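Local coordinates for inactive glucansucrase (Lactobacillus reuteri, PDB 5JBD), which is an inactive member of glycoside hydrolase family 70, a large protein built round a TIM-type barrel and carrying a bound calcium ion, at residues V371-A382 with L454-Q462; D625-V633 with S643-M651. All blocks are in the same frame, centred on the assembly; numbering follows the deposited sequence. Where two conformers were deposited one is given.

Interaction 1 of 2, residues V371-A382 with L454-Q462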
loop_
_atom_site.group_PDB
_atom_site.type_symbol
_atom_site.label_atom_id
_atom_site.label_comp_id
_atom_site.label_asym_id
_atom_site.label_seq_id
_atom_site.Cartn_x
_atom_site.Cartn_y
_atom_site.Cartn_z
ATOM N N VAL A 371 -12.591 6.532 -21.046
ATOM C CA VAL A 371 -13.688 7.186 -21.776
ATOM C C VAL A 371 -13.181 8.204 -22.824
ATOM O O VAL A 371 -12.419 9.130 -22.497
ATOM C CB VAL A 371 -14.622 7.940 -20.804
ATOM C CG1 VAL A 371 -15.912 8.361 -21.503
ATOM C CG2 VAL A 371 -14.921 7.078 -19.564
ATOM N N ASN A 372 -13.631 8.039 -24.075
ATOM C CA ASN A 372 -13.407 9.031 -25.132
ATOM C C ASN A 372 -14.412 10.152 -24.927
ATOM O O ASN A 372 -15.605 9.885 -24.831
ATOM C CB ASN A 372 -13.579 8.391 -26.511
ATOM C CG ASN A 372 -13.372 9.382 -27.645
ATOM O OD1 ASN A 372 -14.145 10.322 -27.807
ATOM N ND2 ASN A 372 -12.340 9.176 -28.427
ATOM N N ARG A 373 -13.939 11.393 -24.831
ATOM C CA ARG A 373 -14.814 12.512 -24.486
ATOM C C ARG A 373 -14.920 13.555 -25.620
ATOM O O ARG A 373 -15.222 14.716 -25.373
ATOM C CB ARG A 373 -14.365 13.154 -23.168
ATOM C CG ARG A 373 -14.510 12.226 -21.973
ATOM C CD ARG A 373 -14.126 12.895 -20.645
ATOM N NE ARG A 373 -14.440 12.011 -19.511
ATOM C CZ ARG A 373 -13.628 11.070 -19.016
ATOM N NH1 ARG A 373 -12.406 10.871 -19.518
ATOM N NH2 ARG A 373 -14.042 10.310 -18.010
ATOM N N GLN A 374 -14.683 13.132 -26.857
ATOM C CA GLN A 374 -14.869 14.009 -28.016
ATOM C C GLN A 374 -16.292 14.554 -28.036
ATOM O O GLN A 374 -16.496 15.749 -28.158
ATOM C CB GLN A 374 -14.570 13.279 -29.328
ATOM C CG GLN A 374 -14.540 14.200 -30.546
ATOM C CD GLN A 374 -13.212 14.878 -30.717
ATOM O OE1 GLN A 374 -12.189 14.207 -30.850
ATOM N NE2 GLN A 374 -13.215 16.218 -30.752
ATOM N N ASN A 375 -17.268 13.660 -27.924
ATOM C CA ASN A 375 -18.667 14.049 -27.927
ATOM C C ASN A 375 -19.459 12.961 -27.195
ATOM O O ASN A 375 -20.072 12.070 -27.799
ATOM C CB ASN A 375 -19.154 14.276 -29.362
ATOM C CG ASN A 375 -20.431 15.097 -29.433
ATOM O OD1 ASN A 375 -20.644 16.034 -28.659
ATOM N ND2 ASN A 375 -21.276 14.763 -30.398
ATOM N N ASP A 376 -19.404 13.049 -25.869
ATOM C CA ASP A 376 -19.956 12.032 -24.966
ATOM C C ASP A 376 -21.360 12.481 -24.592
ATOM O O ASP A 376 -21.514 13.354 -23.729
ATOM C CB ASP A 376 -19.043 11.904 -23.743
ATOM C CG ASP A 376 -19.506 10.860 -22.734
ATOM O OD1 ASP A 376 -20.627 10.286 -22.860
ATOM O OD2 ASP A 376 -18.722 10.635 -21.757
ATOM N N THR A 377 -22.361 11.886 -25.258
ATOM C CA THR A 377 -23.754 12.348 -25.167
ATOM C C THR A 377 -24.761 11.238 -24.846
ATOM O O THR A 377 -25.953 11.388 -25.120
ATOM C CB THR A 377 -24.189 13.051 -26.479
ATOM O OG1 THR A 377 -24.189 12.104 -27.554
ATOM C CG2 THR A 377 -23.266 14.208 -26.805
ATOM N N THR A 378 -24.273 10.137 -24.275
ATOM C CA THR A 378 -25.082 9.004 -23.870
ATOM C C THR A 378 -24.787 8.705 -22.401
ATOM O O THR A 378 -23.847 9.256 -21.826
ATOM C CB THR A 378 -24.744 7.756 -24.705
ATOM O OG1 THR A 378 -23.332 7.514 -24.641
ATOM C CG2 THR A 378 -25.177 7.934 -26.173
ATOM N N GLU A 379 -25.602 7.837 -21.806
ATOM C CA GLU A 379 -25.412 7.389 -20.418
ATOM C C GLU A 379 -25.509 5.872 -20.321
ATOM O O GLU A 379 -26.015 5.219 -21.229
ATOM C CB GLU A 379 -26.409 8.090 -19.489
ATOM C CG GLU A 379 -25.998 9.526 -19.160
ATOM C CD GLU A 379 -27.073 10.284 -18.418
ATOM O OE1 GLU A 379 -27.439 9.890 -17.276
ATOM O OE2 GLU A 379 -27.547 11.291 -18.976
ATOM N N ASN A 380 -24.973 5.322 -19.228
ATOM C CA ASN A 380 -24.904 3.888 -18.986
ATOM C C ASN A 380 -24.104 3.087 -19.999
ATOM O O ASN A 380 -24.305 1.877 -20.121
ATOM C CB ASN A 380 -26.316 3.324 -18.842
ATOM C CG ASN A 380 -27.121 4.116 -17.840
ATOM O OD1 ASN A 380 -26.818 4.089 -16.656
ATOM N ND2 ASN A 380 -28.099 4.880 -18.319
ATOM N N GLU A 381 -23.191 3.747 -20.703
ATOM C CA GLU A 381 -22.334 3.105 -21.715
ATOM C C GLU A 381 -20.870 3.025 -21.292
ATOM O O GLU A 381 -20.192 2.048 -21.611
ATOM C CB GLU A 381 -22.432 3.849 -23.060
ATOM C CG GLU A 381 -23.826 3.783 -23.659
ATOM C CD GLU A 381 -23.906 4.266 -25.101
ATOM O OE1 GLU A 381 -23.022 5.034 -25.581
ATOM O OE2 GLU A 381 -24.898 3.879 -25.753
ATOM N N ALA A 382 -20.377 4.049 -20.613
ATOM C CA ALA A 382 -18.977 4.094 -20.215
ATOM C C ALA A 382 -18.731 3.115 -19.078
ATOM O O ALA A 382 -19.646 2.778 -18.326
ATOM C CB ALA A 382 -18.599 5.503 -19.770
ATOM N N LEU A 454 -12.390 17.664 -12.872
ATOM C CA LEU A 454 -13.652 17.997 -12.217
ATOM C C LEU A 454 -14.797 18.351 -13.166
ATOM O O LEU A 454 -15.945 18.448 -12.726
ATOM C CB LEU A 454 -13.424 19.110 -11.198
ATOM C CG LEU A 454 -12.508 18.685 -10.023
ATOM C CD1 LEU A 454 -12.091 19.894 -9.199
ATOM C CD2 LEU A 454 -13.175 17.650 -9.123
ATOM N N SER A 455 -14.497 18.583 -14.440
ATOM C CA SER A 455 -15.526 18.839 -15.459
ATOM C C SER A 455 -15.810 17.609 -16.325
ATOM O O SER A 455 -16.793 17.606 -17.063
ATOM C CB SER A 455 -15.133 20.037 -16.338
ATOM O OG SER A 455 -13.898 19.828 -17.007
ATOM N N ASN A 456 -14.969 16.571 -16.241
ATOM C CA ASN A 456 -15.160 15.364 -17.064
ATOM C C ASN A 456 -16.462 14.602 -16.737
ATOM O O ASN A 456 -16.799 14.405 -15.567
ATOM C CB ASN A 456 -13.962 14.405 -16.917
ATOM C CG ASN A 456 -12.834 14.691 -17.902
ATOM O OD1 ASN A 456 -12.953 15.502 -18.829
ATOM N ND2 ASN A 456 -11.738 13.972 -17.730
ATOM N N LYS A 457 -17.163 14.160 -17.789
ATOM C CA LYS A 457 -18.338 13.297 -17.672
ATOM C C LYS A 457 -17.883 11.842 -17.515
ATOM O O LYS A 457 -16.760 11.490 -17.901
ATOM C CB LYS A 457 -19.168 13.421 -18.971
ATOM C CG LYS A 457 -20.530 12.750 -18.971
ATOM C CD LYS A 457 -21.272 13.054 -20.274
ATOM C CE LYS A 457 -22.661 12.431 -20.315
ATOM N NZ LYS A 457 -22.594 10.960 -20.178
ATOM N N ASP A 458 -18.784 10.983 -17.044
ATOM C CA ASP A 458 -18.523 9.559 -16.939
ATOM C C ASP A 458 -17.273 9.258 -16.103
ATOM O O ASP A 458 -16.346 8.565 -16.549
ATOM C CB ASP A 458 -18.491 8.893 -18.325
ATOM C CG ASP A 458 -19.888 8.752 -18.929
ATOM O OD1 ASP A 458 -20.769 8.169 -18.271
ATOM O OD2 ASP A 458 -20.094 9.238 -20.055
ATOM N N THR A 459 -17.262 9.826 -14.904
ATOM C CA THR A 459 -16.280 9.492 -13.889
ATOM C C THR A 459 -16.699 9.967 -12.502
ATOM O O THR A 459 -17.475 10.905 -12.370
ATOM C CB THR A 459 -14.862 10.085 -14.226
ATOM O OG1 THR A 459 -13.874 9.485 -13.379
ATOM C CG2 THR A 459 -14.831 11.584 -14.058
ATOM N N VAL A 460 -16.170 9.309 -11.467
ATOM C CA VAL A 460 -16.180 9.857 -10.119
ATOM C C VAL A 460 -14.768 10.393 -9.849
ATOM O O VAL A 460 -13.844 9.615 -9.638
ATOM C CB VAL A 460 -16.587 8.809 -9.053
ATOM C CG1 VAL A 460 -16.596 9.442 -7.662
ATOM C CG2 VAL A 460 -17.945 8.205 -9.395
ATOM N N PRO A 461 -14.588 11.726 -9.889
ATOM C CA PRO A 461 -13.260 12.272 -9.626
ATOM C C PRO A 461 -12.877 12.159 -8.157
ATOM O O PRO A 461 -13.760 12.245 -7.283
ATOM C CB PRO A 461 -13.409 13.729 -10.012
ATOM C CG PRO A 461 -14.825 14.050 -9.678
ATOM C CD PRO A 461 -15.587 12.802 -10.050
ATOM N N GLN A 462 -11.573 11.971 -7.916
ATOM C CA GLN A 462 -11.008 11.875 -6.585
ATOM C C GLN A 462 -9.978 12.991 -6.381
ATOM O O GLN A 462 -8.992 13.047 -7.108
ATOM C CB GLN A 462 -10.386 10.490 -6.385
ATOM C CG GLN A 462 -9.533 10.273 -5.130
ATOM C CD GLN A 462 -8.038 10.155 -5.447
ATOM O OE1 GLN A 462 -7.617 9.190 -6.078
ATOM N NE2 GLN A 462 -7.244 11.131 -5.013
HETATM O O HOH W 1 -22.080 6.459 -20.200
#
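The backbone of segment 371-382, loop on both sides of strand 375-376, passes beside the turn at 456-459, with CA atoms 6.4 Å apart at A382 and D458 and 7.6 Å apart at D376 and K457. That turn is an alpha-beta connection of the TIM-type barrel, leading from helix 446-455 into strand 460-464, and one arginine and a salt-bridge network fasten it. R373 takes K457 O side-on with two nitrogens, NE at 2.9 Å and NH2 at 3.0 Å, the acceptor only 3° from the guanidinium plane; NH2 also makes a weak bond to D458 O. Over one face of the guanidinium the amide of N456, whose polar partner is Q501, stacks with its plane turned by just 4°, while V371 CB covers the rim of the opposite face. Arginine suits this place because its flat head offers donors at the edge and faces for stacking. K457 runs its aliphatic chain past D376 and bends at the end (chi4 -59°), which brings NZ to T378 O at 2.7 Å and to D458 OD2 at 3.0 Å, with a weaker salt bridge to D376 OD1. The carboxylates of D376 and D458 lie nearly coplanar, OD2 to OD2 at 2.6 Å, a closeness that suggests one of them holds a proton. D458 turns its other oxygen to S643, and A382, with no side chain beyond its methyl, rests CB 3.6 Å from D458 CG.

Interaction 2 of 2, residues D625-V633 with S643-M651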
loop_
_atom_site.group_PDB
_atom_site.type_symbol
_atom_site.label_atom_id
_atom_site.label_comp_id
_atom_site.label_asym_id
_atom_site.label_seq_id
_atom_site.Cartn_x
_atom_site.Cartn_y
_atom_site.Cartn_z
ATOM N N ASP A 625 -27.797 23.385 -7.228
ATOM C CA ASP A 625 -27.209 22.046 -7.077
ATOM C C ASP A 625 -27.767 21.175 -8.208
ATOM O O ASP A 625 -28.963 20.938 -8.269
ATOM C CB ASP A 625 -27.573 21.494 -5.690
ATOM C CG ASP A 625 -27.051 20.067 -5.428
ATOM O OD1 ASP A 625 -26.336 19.470 -6.257
ATOM O OD2 ASP A 625 -27.366 19.547 -4.333
ATOM N N VAL A 626 -26.890 20.719 -9.095
ATOM C CA VAL A 626 -27.298 19.923 -10.254
ATOM C C VAL A 626 -27.164 18.412 -10.037
ATOM O O VAL A 626 -27.212 17.655 -11.002
ATOM C CB VAL A 626 -26.546 20.333 -11.550
ATOM C CG1 VAL A 626 -26.972 21.735 -11.993
ATOM C CG2 VAL A 626 -25.033 20.226 -11.386
ATOM N N THR A 627 -26.996 17.981 -8.780
ATOM C CA THR A 627 -27.048 16.564 -8.432
ATOM C C THR A 627 -28.233 15.880 -9.099
ATOM O O THR A 627 -29.339 16.377 -9.038
ATOM C CB THR A 627 -27.161 16.377 -6.906
ATOM O OG1 THR A 627 -25.979 16.887 -6.286
ATOM C CG2 THR A 627 -27.305 14.897 -6.520
ATOM N N THR A 628 -27.975 14.754 -9.762
ATOM C CA THR A 628 -29.033 13.893 -10.274
ATOM C C THR A 628 -29.270 12.757 -9.263
ATOM O O THR A 628 -28.321 12.082 -8.873
ATOM C CB THR A 628 -28.676 13.339 -11.664
ATOM O OG1 THR A 628 -28.607 14.422 -12.590
ATOM C CG2 THR A 628 -29.721 12.347 -12.157
ATOM N N ASN A 629 -30.523 12.579 -8.831
ATOM C CA ASN A 629 -30.862 11.543 -7.844
ATOM C C ASN A 629 -30.873 10.168 -8.525
ATOM O O ASN A 629 -31.347 10.022 -9.662
ATOM C CB ASN A 629 -32.208 11.819 -7.150
ATOM C CG ASN A 629 -32.218 13.119 -6.337
ATOM O OD1 ASN A 629 -33.241 13.811 -6.292
ATOM N ND2 ASN A 629 -31.092 13.466 -5.700
ATOM N N ALA A 630 -30.310 9.176 -7.844
ATOM C CA ALA A 630 -30.188 7.822 -8.396
ATOM C C ALA A 630 -31.534 7.139 -8.677
ATOM O O ALA A 630 -31.592 6.237 -9.508
ATOM C CB ALA A 630 -29.328 6.952 -7.476
ATOM N N SER A 631 -32.597 7.559 -7.985
ATOM C CA SER A 631 -33.950 7.056 -8.250
ATOM C C SER A 631 -34.465 7.454 -9.636
ATOM O O SER A 631 -35.404 6.850 -10.138
ATOM C CB SER A 631 -34.938 7.530 -7.171
ATOM O OG SER A 631 -35.113 8.938 -7.199
ATOM N N ASP A 632 -33.844 8.470 -10.253
ATOM C CA ASP A 632 -34.274 8.998 -11.563
ATOM C C ASP A 632 -33.451 8.560 -12.778
ATOM O O ASP A 632 -33.667 9.080 -13.887
ATOM C CB ASP A 632 -34.309 10.534 -11.498
ATOM C CG ASP A 632 -35.281 11.045 -10.451
ATOM O OD1 ASP A 632 -36.338 10.404 -10.247
ATOM O OD2 ASP A 632 -34.981 12.068 -9.813
ATOM N N VAL A 633 -32.531 7.611 -12.599
ATOM C CA VAL A 633 -31.738 7.118 -13.725
ATOM C C VAL A 633 -32.191 5.709 -14.062
ATOM O O VAL A 633 -32.962 5.109 -13.316
ATOM C CB VAL A 633 -30.219 7.156 -13.444
ATOM C CG1 VAL A 633 -29.766 8.598 -13.269
ATOM C CG2 VAL A 633 -29.836 6.308 -12.227
ATOM N N SER A 643 -22.447 4.153 -15.174
ATOM C CA SER A 643 -21.863 5.486 -15.442
ATOM C C SER A 643 -22.932 6.374 -16.051
ATOM O O SER A 643 -23.176 6.346 -17.254
ATOM C CB SER A 643 -20.635 5.365 -16.357
ATOM O OG SER A 643 -19.889 6.579 -16.420
ATOM N N ASN A 644 -23.591 7.158 -15.207
ATOM C CA ASN A 644 -24.678 8.041 -15.643
ATOM C C ASN A 644 -24.623 9.319 -14.815
ATOM O O ASN A 644 -23.728 9.468 -13.979
ATOM C CB ASN A 644 -26.039 7.319 -15.516
ATOM C CG ASN A 644 -26.295 6.770 -14.122
ATOM O OD1 ASN A 644 -25.977 7.406 -13.117
ATOM N ND2 ASN A 644 -26.884 5.578 -14.057
ATOM N N ALA A 645 -25.575 10.218 -15.027
ATOM C CA ALA A 645 -25.609 11.493 -14.310
ATOM C C ALA A 645 -25.642 11.356 -12.775
ATOM O O ALA A 645 -25.066 12.199 -12.046
ATOM C CB ALA A 645 -26.784 12.338 -14.804
ATOM N N ALA A 646 -26.282 10.302 -12.263
ATOM C CA ALA A 646 -26.328 10.108 -10.810
ATOM C C ALA A 646 -24.965 9.706 -10.256
ATOM O O ALA A 646 -24.505 10.284 -9.267
ATOM C CB ALA A 646 -27.399 9.108 -10.415
ATOM N N LEU A 647 -24.303 8.742 -10.885
ATOM C CA LEU A 647 -22.977 8.333 -10.411
ATOM C C LEU A 647 -21.974 9.482 -10.573
ATOM O O LEU A 647 -21.129 9.701 -9.687
ATOM C CB LEU A 647 -22.473 7.095 -11.145
ATOM C CG LEU A 647 -21.210 6.469 -10.539
ATOM C CD1 LEU A 647 -21.511 5.873 -9.168
ATOM C CD2 LEU A 647 -20.649 5.395 -11.448
ATOM N N ASP A 648 -22.085 10.209 -11.684
ATOM C CA ASP A 648 -21.235 11.399 -11.953
ATOM C C ASP A 648 -21.385 12.494 -10.911
ATOM O O ASP A 648 -20.472 13.303 -10.740
ATOM C CB ASP A 648 -21.552 12.037 -13.330
ATOM C CG ASP A 648 -21.036 11.244 -14.514
ATOM O OD1 ASP A 648 -20.304 10.254 -14.346
ATOM O OD2 ASP A 648 -21.337 11.645 -15.664
ATOM N N SER A 649 -22.540 12.562 -10.240
ATOM C CA SER A 649 -22.740 13.538 -9.155
ATOM C C SER A 649 -21.839 13.322 -7.901
ATOM O O SER A 649 -21.708 14.222 -7.069
ATOM C CB SER A 649 -24.231 13.599 -8.759
ATOM O OG SER A 649 -25.052 13.954 -9.861
ATOM N N HIS A 650 -21.211 12.147 -7.786
ATOM C CA HIS A 650 -20.293 11.848 -6.680
ATOM C C HIS A 650 -18.895 12.416 -6.914
ATOM O O HIS A 650 -18.467 12.642 -8.070
ATOM C CB HIS A 650 -20.213 10.338 -6.448
ATOM C CG HIS A 650 -21.513 9.746 -6.007
ATOM N ND1 HIS A 650 -21.695 9.184 -4.763
ATOM C CD2 HIS A 650 -22.717 9.682 -6.627
ATOM C CE1 HIS A 650 -22.955 8.799 -4.640
ATOM N NE2 HIS A 650 -23.595 9.093 -5.752
ATOM N N MET A 651 -18.216 12.667 -5.801
ATOM C CA MET A 651 -16.821 13.074 -5.765
ATOM C C MET A 651 -16.152 12.500 -4.513
ATOM O O MET A 651 -16.653 12.666 -3.395
ATOM C CB MET A 651 -16.692 14.603 -5.772
ATOM C CG MET A 651 -15.264 15.093 -5.606
ATOM S SD MET A 651 -15.063 16.830 -6.035
ATOM C CE MET A 651 -15.919 17.576 -4.680
HETATM O O HOH W 2 -24.085 15.083 -5.173
HETATM O O HOH W 3 -26.695 11.223 -6.801
#
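T628 and S649 supply the hydrogen bond between loop 625-633 and the short N-capped helix 645-648, which leads into barrel strand 652-654. T628 N donates to S649 OG at 3.0 Å, almost straight at 170°. The serine hydroxyl in turn donates to A645 O at 2.8 Å; chi1 of -59° sets OG beside its own backbone N, facing back along the helix toward A645 O. One small hydroxyl thus accepts from the loop and donates to the helix. The capping role falls to N644, whose OD1 accepts from L647 N at 3.1 Å and, weakly, from A646 N. Water extends the polar edge, bridging T627 OG1 to S649 O, while D625 OD1 steadies T627 by accepting from its N and OG1, the former bond forming an Asx turn. A weaker kind of contact is the C-H...O approach of A646 CA to T628 O, 3.4 Å with 142° at the hydrogen. Apolar contacts centre on A646, whose methyl is small enough to let the loop come close: CB meets V633 CG1 at 3.7 Å and A630 CB at 4.1 Å. A645 CB packs against the T628 side chain, 3.5 Å from OG1. The branched V633 also meets N644, crossing it at about a right angle, with CG2 3.5 Å from ND2, the amide nitrogen that bonds N380.

Overall arrangement
Interactions 1 and 2 lie with centres about 12 Å apart on the same side of the chain's centre, and they follow in series: 371-382, 454-462, 625-633, 643-651. Between them the chain builds most of an antiparallel sheet, which strand 375-376 joins by pairing with 501-505, before returning to the barrel. Segment 454-462 includes the start of strand 460-464 and segment 643-651 ends just before strand 652-654; the two strands are parallel neighbours in the barrel. The contacts touch directly: N380 N meets S643 O at 2.9 Å, E379 bonds A645 N, and D648 accepts from the backbone of D458 and, weakly, T459. Together they join adjacent barrel-strand entrances to segment 371-382, which lends a strand to the antiparallel sheet, and to the loop after its strand 612-618.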